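Local atomic coordinates of CRISPR-associated endoribonuclease Cas6 1 (Methanocaldococcus jannaschii DSM 2661, PDB entry 5YI6), a protein that probably cleaves CRISPR transcripts into crRNA as a Cas6-family endoribonuclease, part of an adaptive defence against mobile genetic elements. Residues I7-Q12 / A79-S84; N181-V186 / K210-Y215; P133-T138 / T148-P153. All blocks are in the same frame, centred on the assembly; numbering follows the deposited sequence.

Contact 1. Residues I7-Q12 / A79-S84; sequences IELELQ and AYLYIS. With PO4 (phosphate ion), chain H.
Glu8 of strand 7-12 runs alongside Tyr82 and meets Tyr80 obliquely, both on the antiparallel strand 79-84. Its CB lies 3.6 Å from Tyr82 CE1, with CG anti to the backbone N (chi1 172°) and likewise near that carbon while starting to approach Tyr80. The chain stays extended to CD, where the carboxylate splits its contacts. OE1 sits 3.5 Å from Tyr80 CD1, with the carboxylate turned 62° from that ring; OE2 comes within 2.8 Å of Tyr82 OH, a weak hydrogen bond whose proton has another acceptor within reach. The stronger partner of OE2 is Arg63, which forms a salt bridge with it and a cation-pi contact with Tyr80, so one guanidinium serves both the carboxylate of Glu8 and the ring of Tyr80. At the tip of Tyr80, OH donates a 2.7 Å hydrogen bond to O1 of a phosphate ion that lies at the ring edge and is also bonded by Lys78.

Beneath this polar face the backbones are laced by paired hydrogen bonds at Ile7 with Ile83, Leu9 with Leu81 and Leu11 with Ala79, the Leu9 N to Leu81 O bond measuring 2.8 Å. These residues point to the other face, which is apolar: Leu9 CD1 is 4.2 Å from both Leu81 CD2 and Ile83 CD1. Ile7 and Ile83 lie side by side, CD1 of the first 4.1 Å from CG1 of the second.

The pair lies inside the five-stranded antiparallel sheet of the N-terminal RAMP-like part of Cas6. Strand 109-118 flanks 5-12, strand 56-57 flanks 78-85, and helix 88-101 packs on the apolar face, setting Ile91, Val95 and Leu98 against Ile7, Leu9 and Ile83.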
loop_
_atom_site.group_PDB
_atom_site.type_symbol
_atom_site.label_atom_id
_atom_site.label_comp_id
_atom_site.label_asym_id
_atom_site.label_seq_id
_atom_site.Cartn_x
_atom_site.Cartn_y
_atom_site.Cartn_z
ATOM N N ILE A 7 9.334 6.084 0.529
ATOM C CA ILE A 7 9.827 6.799 -0.638
ATOM C C ILE A 7 8.671 7.068 -1.593
ATOM O O ILE A 7 7.655 6.363 -1.630
ATOM C CB ILE A 7 10.978 6.079 -1.382
ATOM C CG1 ILE A 7 10.543 4.727 -1.899
ATOM C CG2 ILE A 7 12.247 5.893 -0.457
ATOM C CD1 ILE A 7 10.065 4.710 -3.323
ATOM N N GLU A 8 8.825 8.141 -2.319
ATOM C CA GLU A 8 7.979 8.498 -3.449
ATOM C C GLU A 8 8.761 8.248 -4.737
ATOM O O GLU A 8 9.716 8.972 -5.039
ATOM C CB GLU A 8 7.594 9.965 -3.306
ATOM C CG GLU A 8 6.850 10.497 -4.564
ATOM C CD GLU A 8 6.734 11.998 -4.523
ATOM O OE1 GLU A 8 7.562 12.695 -5.158
ATOM O OE2 GLU A 8 5.812 12.475 -3.844
ATOM N N LEU A 9 8.345 7.259 -5.524
ATOM C CA LEU A 9 8.961 7.024 -6.815
ATOM C C LEU A 9 8.323 7.964 -7.808
ATOM O O LEU A 9 7.100 7.917 -7.996
ATOM C CB LEU A 9 8.766 5.613 -7.356
ATOM C CG LEU A 9 9.568 4.402 -7.014
ATOM C CD1 LEU A 9 9.137 3.298 -8.023
ATOM C CD2 LEU A 9 11.042 4.780 -7.146
ATOM N N GLU A 10 9.158 8.780 -8.459
ATOM C CA GLU A 10 8.686 9.716 -9.469
ATOM C C GLU A 10 8.754 9.026 -10.819
ATOM O O GLU A 10 9.847 8.679 -11.282
ATOM C CB GLU A 10 9.569 10.976 -9.442
ATOM C CG GLU A 10 9.638 11.564 -8.026
ATOM C CD GLU A 10 10.431 12.878 -7.934
ATOM O OE1 GLU A 10 10.997 13.327 -8.946
ATOM O OE2 GLU A 10 10.490 13.438 -6.831
ATOM N N LEU A 11 7.600 8.816 -11.442
ATOM C CA LEU A 11 7.489 8.072 -12.679
ATOM C C LEU A 11 7.123 9.018 -13.815
ATOM O O LEU A 11 6.432 10.018 -13.599
ATOM C CB LEU A 11 6.414 6.974 -12.571
ATOM C CG LEU A 11 6.581 5.995 -11.399
ATOM C CD1 LEU A 11 5.368 5.042 -11.303
ATOM C CD2 LEU A 11 7.842 5.190 -11.610
ATOM N N GLN A 12 7.520 8.650 -15.032
ATOM C CA GLN A 12 7.230 9.500 -16.195
ATOM C C GLN A 12 6.846 8.611 -17.359
ATOM O O GLN A 12 7.616 7.711 -17.724
ATOM C CB GLN A 12 8.460 10.355 -16.555
ATOM C CG GLN A 12 8.283 11.198 -17.825
ATOM C CD GLN A 12 7.580 12.495 -17.535
ATOM O OE1 GLN A 12 8.140 13.357 -16.869
ATOM N NE2 GLN A 12 6.359 12.656 -18.044
ATOM N N ALA A 79 3.547 10.472 -12.813
ATOM C CA ALA A 79 2.761 9.781 -11.802
ATOM C C ALA A 79 3.691 9.486 -10.627
ATOM O O ALA A 79 4.911 9.580 -10.744
ATOM C CB ALA A 79 2.116 8.482 -12.315
ATOM N N TYR A 80 3.097 9.203 -9.471
ATOM C CA TYR A 80 3.880 9.043 -8.246
ATOM C C TYR A 80 3.441 7.756 -7.573
ATOM O O TYR A 80 2.246 7.529 -7.416
ATOM C CB TYR A 80 3.664 10.233 -7.309
ATOM C CG TYR A 80 4.135 11.495 -8.011
ATOM C CD1 TYR A 80 5.455 11.922 -7.876
ATOM C CD2 TYR A 80 3.282 12.208 -8.846
ATOM C CE1 TYR A 80 5.903 13.067 -8.512
ATOM C CE2 TYR A 80 3.739 13.324 -9.532
ATOM C CZ TYR A 80 5.036 13.746 -9.344
ATOM O OH TYR A 80 5.500 14.870 -9.980
ATOM N N LEU A 81 4.405 6.946 -7.137
ATOM C CA LEU A 81 4.094 5.689 -6.462
ATOM C C LEU A 81 4.782 5.736 -5.102
ATOM O O LEU A 81 5.996 5.883 -5.036
ATOM C CB LEU A 81 4.569 4.496 -7.308
ATOM C CG LEU A 81 4.517 3.106 -6.659
ATOM C CD1 LEU A 81 3.036 2.774 -6.388
ATOM C CD2 LEU A 81 5.180 2.067 -7.550
ATOM N N TYR A 82 4.018 5.612 -4.026
ATOM C CA TYR A 82 4.586 5.646 -2.674
ATOM C C TYR A 82 4.797 4.209 -2.218
ATOM O O TYR A 82 3.918 3.370 -2.421
ATOM C CB TYR A 82 3.646 6.358 -1.691
ATOM C CG TYR A 82 3.450 7.778 -2.135
ATOM C CD1 TYR A 82 4.283 8.778 -1.666
ATOM C CD2 TYR A 82 2.525 8.094 -3.147
ATOM C CE1 TYR A 82 4.163 10.103 -2.133
ATOM C CE2 TYR A 82 2.399 9.412 -3.620
ATOM C CZ TYR A 82 3.230 10.407 -3.107
ATOM O OH TYR A 82 3.128 11.713 -3.578
ATOM N N ILE A 83 5.964 3.937 -1.596
ATOM C CA ILE A 83 6.314 2.598 -1.124
ATOM C C ILE A 83 6.940 2.770 0.251
ATOM O O ILE A 83 7.742 3.685 0.455
ATOM C CB ILE A 83 7.330 1.874 -2.038
ATOM C CG1 ILE A 83 6.957 2.003 -3.527
ATOM C CG2 ILE A 83 7.451 0.391 -1.612
ATOM C CD1 ILE A 83 7.968 1.308 -4.540
ATOM N N SER A 84 6.565 1.912 1.196
ATOM C CA SER A 84 7.105 2.100 2.547
ATOM C C SER A 84 7.231 0.760 3.260
ATOM O O SER A 84 6.508 -0.201 2.969
ATOM C CB SER A 84 6.246 3.039 3.397
ATOM O OG SER A 84 4.943 2.492 3.596
HETATM P P PO4 H . 8.707 16.841 -10.091
HETATM O O1 PO4 H . 7.899 15.849 -9.259
HETATM O O2 PO4 H . 9.965 17.297 -9.386
HETATM O O3 PO4 H . 7.824 18.054 -10.343
HETATM O O4 PO4 H . 9.092 16.179 -11.401
#

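Contact 2. Residues N181-V186 / K210-Y215; sequences NFEFEV and KVWGDY
Trp212 lays its indole over the side chain and backbone of strand 182-186, at the open end of the long beta hairpin 182-195/201-213, on the edge of the antiparallel sheet in the C-terminal part of Cas6. Its CG stands between the backbone N and the carbonyl carbon (chi1 61°). Glu183 CB sits over the five-membered ring, 3.8 Å from its centroid, in a CH-pi contact. Trp212 CZ3 reaches the backbone at Phe184 C, 3.7 Å away, and Glu185 CB lies at the ring edge.

Glu183 CG still lies near Trp212 NE1; the bend at chi2 (-73°) then turns CD away from the indole. Asn181 ND2 donates to Glu183 OE2 at 2.9 Å, arriving from above the carboxylate plane, and Asn181 OD1 is in turn held by Lys167; Glu183 OE1 is bonded by Tyr159 and Lys163. On the other face Val211 CG1 touches Phe184 CB at 3.9 Å; the Phe184 ring stacks with Tyr159. Glu185 and Lys210 lie side by side in a salt bridge, though its end atoms are doubtfully placed.

Where the strands part, Asp214 OD2 accepts the Asn181 N-H at 2.7 Å through its anti lone pair, and Asp214 N returns a bond of 2.9 Å to Asn181 O. Gly213 pairs with Phe182, the CA atoms 4.1 Å apart. At its phi of 122° a CB would run into Phe182 CA and the carbonyl of Asn181.

The chemistry divides by face: Val211 and the two phenylalanines are buried under helices 158-174 and 215-224, Trp212 shields carbons and backbone on the more open side, and Lys163 would partly offset the charge of Glu183.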
loop_
_atom_site.group_PDB
_atom_site.type_symbol
_atom_site.label_atom_id
_atom_site.label_comp_id
_atom_site.label_asym_id
_atom_site.label_seq_id
_atom_site.Cartn_x
_atom_site.Cartn_y
_atom_site.Cartn_z
ATOM N N ASN A 181 -1.188 0.403 22.271
ATOM C CA ASN A 181 -2.562 0.449 21.840
ATOM C C ASN A 181 -2.774 1.731 21.046
ATOM O O ASN A 181 -1.983 2.674 21.126
ATOM C CB ASN A 181 -3.518 0.358 23.035
ATOM C CG ASN A 181 -4.960 0.285 22.606
ATOM O OD1 ASN A 181 -5.345 -0.610 21.860
ATOM N ND2 ASN A 181 -5.786 1.200 23.115
ATOM N N PHE A 182 -3.810 1.722 20.224
ATOM C CA PHE A 182 -4.257 2.949 19.590
ATOM C C PHE A 182 -5.760 2.854 19.413
ATOM O O PHE A 182 -6.365 1.790 19.598
ATOM C CB PHE A 182 -3.527 3.194 18.253
ATOM C CG PHE A 182 -4.064 2.374 17.099
ATOM C CD1 PHE A 182 -4.849 2.968 16.117
ATOM C CD2 PHE A 182 -3.752 1.016 16.968
ATOM C CE1 PHE A 182 -5.330 2.228 15.045
ATOM C CE2 PHE A 182 -4.215 0.281 15.882
ATOM C CZ PHE A 182 -5.017 0.878 14.931
ATOM N N GLU A 183 -6.373 3.996 19.076
ATOM C CA GLU A 183 -7.797 4.078 18.777
ATOM C C GLU A 183 -7.968 4.978 17.561
ATOM O O GLU A 183 -7.036 5.673 17.146
ATOM C CB GLU A 183 -8.599 4.631 19.968
ATOM C CG GLU A 183 -8.291 3.944 21.305
ATOM C CD GLU A 183 -8.868 2.534 21.419
ATOM O OE1 GLU A 183 -9.673 2.114 20.552
ATOM O OE2 GLU A 183 -8.549 1.859 22.425
ATOM N N PHE A 184 -9.166 4.947 16.987
ATOM C CA PHE A 184 -9.398 5.765 15.818
ATOM C C PHE A 184 -10.869 6.089 15.668
ATOM O O PHE A 184 -11.744 5.447 16.253
ATOM C CB PHE A 184 -8.840 5.101 14.542
ATOM C CG PHE A 184 -9.508 3.818 14.139
ATOM C CD1 PHE A 184 -10.485 3.796 13.153
ATOM C CD2 PHE A 184 -9.076 2.600 14.678
ATOM C CE1 PHE A 184 -11.065 2.567 12.750
ATOM C CE2 PHE A 184 -9.632 1.391 14.278
ATOM C CZ PHE A 184 -10.632 1.361 13.307
ATOM N N GLU A 185 -11.130 7.091 14.837
ATOM C CA GLU A 185 -12.490 7.469 14.503
ATOM C C GLU A 185 -12.548 7.647 12.997
ATOM O O GLU A 185 -11.786 8.442 12.432
ATOM C CB GLU A 185 -12.918 8.749 15.215
ATOM C CG GLU A 185 -14.312 9.181 14.802
ATOM C CD GLU A 185 -14.716 10.532 15.382
ATOM O OE1 GLU A 185 -13.948 11.091 16.204
ATOM O OE2 GLU A 185 -15.804 11.029 15.006
ATOM N N VAL A 186 -13.441 6.903 12.362
ATOM C CA VAL A 186 -13.621 6.979 10.917
ATOM C C VAL A 186 -14.395 8.250 10.604
ATOM O O VAL A 186 -15.512 8.448 11.095
ATOM C CB VAL A 186 -14.354 5.737 10.387
ATOM C CG1 VAL A 186 -14.564 5.830 8.849
ATOM C CG2 VAL A 186 -13.586 4.496 10.755
ATOM N N LYS A 210 -9.283 9.670 12.079
ATOM C CA LYS A 210 -8.450 10.259 13.113
ATOM C C LYS A 210 -7.874 9.140 13.964
ATOM O O LYS A 210 -8.553 8.147 14.201
ATOM C CB LYS A 210 -9.288 11.172 14.005
ATOM C CG LYS A 210 -9.617 12.507 13.396
ATOM C CD LYS A 210 -10.232 13.432 14.429
ATOM C CE LYS A 210 -11.711 13.117 14.628
ATOM N NZ LYS A 210 -11.993 12.068 15.658
ATOM N N VAL A 211 -6.645 9.314 14.443
ATOM C CA VAL A 211 -6.013 8.312 15.301
ATOM C C VAL A 211 -5.475 8.958 16.560
ATOM O O VAL A 211 -5.087 10.132 16.574
ATOM C CB VAL A 211 -4.854 7.541 14.626
ATOM C CG1 VAL A 211 -5.361 6.611 13.585
ATOM C CG2 VAL A 211 -3.788 8.548 14.043
ATOM N N TRP A 212 -5.406 8.160 17.621
ATOM C CA TRP A 212 -4.739 8.593 18.832
ATOM C C TRP A 212 -4.257 7.332 19.559
ATOM O O TRP A 212 -4.659 6.208 19.233
ATOM C CB TRP A 212 -5.673 9.480 19.691
ATOM C CG TRP A 212 -6.952 8.817 20.177
ATOM C CD1 TRP A 212 -7.141 8.211 21.393
ATOM C CD2 TRP A 212 -8.198 8.724 19.494
ATOM N NE1 TRP A 212 -8.410 7.751 21.502
ATOM C CE2 TRP A 212 -9.089 8.048 20.351
ATOM C CE3 TRP A 212 -8.655 9.142 18.230
ATOM C CZ2 TRP A 212 -10.398 7.790 20.005
ATOM C CZ3 TRP A 212 -9.955 8.879 17.883
ATOM C CH2 TRP A 212 -10.817 8.199 18.767
ATOM N N GLY A 213 -3.371 7.522 20.534
ATOM C CA GLY A 213 -2.775 6.409 21.250
ATOM C C GLY A 213 -1.265 6.433 21.139
ATOM O O GLY A 213 -0.647 7.495 21.051
ATOM N N ASP A 214 -0.674 5.234 21.123
ATOM C CA ASP A 214 0.777 5.118 21.184
ATOM C C ASP A 214 1.383 5.413 19.814
ATOM O O ASP A 214 1.083 4.730 18.832
ATOM C CB ASP A 214 1.181 3.725 21.669
ATOM C CG ASP A 214 0.784 3.480 23.112
ATOM O OD1 ASP A 214 1.002 4.393 23.932
ATOM O OD2 ASP A 214 0.204 2.417 23.416
ATOM N N TYR A 215 2.241 6.436 19.772
ATOM C CA TYR A 215 2.864 6.870 18.531
ATOM C C TYR A 215 3.607 5.732 17.834
ATOM O O TYR A 215 3.479 5.566 16.618
ATOM C CB TYR A 215 3.813 8.029 18.823
ATOM C CG TYR A 215 4.628 8.469 17.633
ATOM C CD1 TYR A 215 4.092 9.323 16.665
ATOM C CD2 TYR A 215 5.942 8.062 17.486
ATOM C CE1 TYR A 215 4.872 9.750 15.588
ATOM C CE2 TYR A 215 6.707 8.461 16.396
ATOM C CZ TYR A 215 6.162 9.304 15.459
ATOM O OH TYR A 215 6.939 9.709 14.387
#

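Contact 3. Residues P133-T138 / T148-P153; sequences PIYLKT and TYDLLP
Leu151 and Leu136 meet at the base of a beta hairpin built from strands 137-142 and 145-150, in the C-terminal part of Cas6. Leu151 N donates to Leu136 O at 2.7 Å with a bent N-H...O angle of 143°, just past the regular ladder. Leu136 CD2 and Leu151 CD1 come within 4.1 Å, and Thr138 CG2 lies as close to Leu151 CG. Thr138 and Tyr149 form the hydrogen-bonded pair: Thr138 N to Tyr149 O at 2.9 Å, and the return bond from Tyr149 N to Thr138 O at 2.8 Å.

On the face of Lys137 and Asp150, Thr148 CG2, anti to its backbone N, packs 3.6 Å from Lys137 CD. Tyr135 CG is anti to the backbone N as well (chi1 177°), and the end of its side chain nears the second strand, where CE1 approaches Asp150 OD1 with ring and carboxylate planes 66° apart.

Farther out, Arg203 N of strand 201-213 binds Asp150 OD2, and Glu228 accepts from Lys137 N, so both strands of the hairpin base are fixed to the rest of the domain. Tyr149 OH bonds Asn155, whose side chain also takes the Leu152 N-H. Phe158 and Asn161 of helix 158-174 pack against Leu136, and Asn161 also meets Leu151.

Where the strands diverge, water fills in for direct pairing. One molecule lies between Ile134 O and Leu151 O, within hydrogen-bonding distance of both; a second accepts from Leu136 N at 2.9 Å and lies equally near Leu151 O.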
loop_
_atom_site.group_PDB
_atom_site.type_symbol
_atom_site.label_atom_id
_atom_site.label_comp_id
_atom_site.label_asym_id
_atom_site.label_seq_id
_atom_site.Cartn_x
_atom_site.Cartn_y
_atom_site.Cartn_z
ATOM N N PRO A 133 -6.485 1.361 -0.663
ATOM C CA PRO A 133 -7.583 1.052 0.272
ATOM C C PRO A 133 -7.227 -0.121 1.189
ATOM O O PRO A 133 -6.371 -0.954 0.879
ATOM C CB PRO A 133 -8.765 0.713 -0.648
ATOM C CG PRO A 133 -8.145 0.206 -1.931
ATOM C CD PRO A 133 -6.848 1.080 -2.073
ATOM N N ILE A 134 -7.948 -0.188 2.327
ATOM C CA ILE A 134 -7.689 -1.164 3.393
ATOM C C ILE A 134 -8.519 -2.404 3.142
ATOM O O ILE A 134 -9.728 -2.321 2.883
ATOM C CB ILE A 134 -7.980 -0.555 4.775
ATOM C CG1 ILE A 134 -6.884 0.467 5.103
ATOM C CG2 ILE A 134 -8.104 -1.653 5.908
ATOM C CD1 ILE A 134 -7.259 1.433 6.224
ATOM N N TYR A 135 -7.856 -3.548 3.206
ATOM C CA TYR A 135 -8.474 -4.848 3.053
ATOM C C TYR A 135 -8.479 -5.529 4.409
ATOM O O TYR A 135 -7.453 -5.560 5.095
ATOM C CB TYR A 135 -7.694 -5.672 2.031
ATOM C CG TYR A 135 -8.185 -7.084 1.836
ATOM C CD1 TYR A 135 -9.455 -7.338 1.348
ATOM C CD2 TYR A 135 -7.355 -8.167 2.083
ATOM C CE1 TYR A 135 -9.908 -8.677 1.135
ATOM C CE2 TYR A 135 -7.797 -9.480 1.880
ATOM C CZ TYR A 135 -9.067 -9.718 1.393
ATOM O OH TYR A 135 -9.505 -11.001 1.177
ATOM N N LEU A 136 -9.631 -6.084 4.795
ATOM C CA LEU A 136 -9.715 -6.729 6.098
ATOM C C LEU A 136 -10.779 -7.813 5.984
ATOM O O LEU A 136 -11.894 -7.505 5.584
ATOM C CB LEU A 136 -10.082 -5.707 7.165
ATOM C CG LEU A 136 -9.867 -6.154 8.602
ATOM C CD1 LEU A 136 -8.375 -6.350 8.943
ATOM C CD2 LEU A 136 -10.559 -5.144 9.528
ATOM N N LYS A 137 -10.427 -9.056 6.258
ATOM C CA LYS A 137 -11.379 -10.127 5.970
ATOM C C LYS A 137 -11.525 -11.040 7.179
ATOM O O LYS A 137 -10.680 -11.072 8.076
ATOM C CB LYS A 137 -10.942 -10.921 4.727
ATOM C CG LYS A 137 -9.616 -11.627 4.981
ATOM C CD LYS A 137 -9.214 -12.576 3.896
ATOM C CE LYS A 137 -7.959 -13.306 4.324
ATOM N NZ LYS A 137 -8.118 -13.790 5.721
ATOM N N THR A 138 -12.621 -11.802 7.181
ATOM C CA THR A 138 -12.811 -12.834 8.197
ATOM C C THR A 138 -13.554 -13.984 7.534
ATOM O O THR A 138 -14.264 -13.785 6.553
ATOM C CB THR A 138 -13.544 -12.273 9.447
ATOM O OG1 THR A 138 -13.586 -13.258 10.485
ATOM C CG2 THR A 138 -14.951 -11.824 9.134
ATOM N N THR A 148 -15.146 -16.122 2.419
ATOM C CA THR A 148 -14.440 -14.946 2.912
ATOM C C THR A 148 -15.382 -13.748 2.939
ATOM O O THR A 148 -15.977 -13.397 1.913
ATOM C CB THR A 148 -13.228 -14.634 2.016
ATOM O OG1 THR A 148 -12.374 -15.782 1.935
ATOM C CG2 THR A 148 -12.453 -13.481 2.604
ATOM N N TYR A 149 -15.499 -13.097 4.099
ATOM C CA TYR A 149 -16.294 -11.888 4.258
ATOM C C TYR A 149 -15.330 -10.706 4.349
ATOM O O TYR A 149 -14.378 -10.748 5.135
ATOM C CB TYR A 149 -17.153 -11.942 5.544
ATOM C CG TYR A 149 -18.087 -10.773 5.664
ATOM C CD1 TYR A 149 -19.341 -10.806 5.076
ATOM C CD2 TYR A 149 -17.709 -9.616 6.322
ATOM C CE1 TYR A 149 -20.197 -9.740 5.154
ATOM C CE2 TYR A 149 -18.554 -8.540 6.396
ATOM C CZ TYR A 149 -19.799 -8.598 5.815
ATOM O OH TYR A 149 -20.641 -7.506 5.876
ATOM N N ASP A 150 -15.599 -9.658 3.586
ATOM C CA ASP A 150 -14.753 -8.456 3.592
ATOM C C ASP A 150 -15.324 -7.441 4.579
ATOM O O ASP A 150 -16.412 -6.902 4.360
ATOM C CB ASP A 150 -14.679 -7.871 2.184
ATOM C CG ASP A 150 -14.040 -8.818 1.198
ATOM O OD1 ASP A 150 -13.247 -9.682 1.620
ATOM O OD2 ASP A 150 -14.346 -8.701 -0.002
ATOM N N LEU A 151 -14.594 -7.177 5.663
ATOM C CA LEU A 151 -15.034 -6.199 6.644
ATOM C C LEU A 151 -14.810 -4.778 6.145
ATOM O O LEU A 151 -13.745 -4.450 5.596
ATOM C CB LEU A 151 -14.268 -6.387 7.950
ATOM C CG LEU A 151 -14.538 -7.737 8.627
ATOM C CD1 LEU A 151 -13.564 -7.961 9.775
ATOM C CD2 LEU A 151 -16.004 -7.776 9.091
ATOM N N LEU A 152 -15.826 -3.925 6.351
ATOM C CA LEU A 152 -15.796 -2.491 6.091
ATOM C C LEU A 152 -16.125 -1.749 7.384
ATOM O O LEU A 152 -16.659 -2.374 8.314
ATOM C CB LEU A 152 -16.815 -2.158 4.997
ATOM C CG LEU A 152 -16.566 -2.955 3.707
ATOM C CD1 LEU A 152 -17.734 -2.763 2.739
ATOM C CD2 LEU A 152 -15.232 -2.531 3.068
ATOM N N PRO A 153 -15.882 -0.428 7.480
ATOM C CA PRO A 153 -16.099 0.264 8.764
ATOM C C PRO A 153 -17.510 0.182 9.317
ATOM O O PRO A 153 -17.686 0.368 10.529
ATOM C CB PRO A 153 -15.712 1.717 8.450
ATOM C CG PRO A 153 -14.670 1.573 7.379
ATOM C CD PRO A 153 -15.170 0.443 6.513
HETATM O O HOH W 1 -11.774 -2.529 4.841
HETATM O O HOH W 2 -12.074 -5.225 3.389
#

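In the fold
From the N terminus, contact 1 is the first to close, bringing strand 78-85 back beside strand 5-12 over 66 intervening residues that include helix 23-35 and helix 40-43. Contact 3 follows, a short return at the base of hairpin 137-150, and contact 2 then joins the far ends of the long hairpin 182-213. The three loops run in series; none encloses or crosses another. Contact 1 belongs to the N-terminal sheet, on the opposite side of the chain's centre from contact 3, their nearest atoms about 11 Å apart. Contacts 2 and 3 share the C-terminal part: Val186 CG2 touches Pro153 CB at 4.2 Å, and helix 158-174 packs against both.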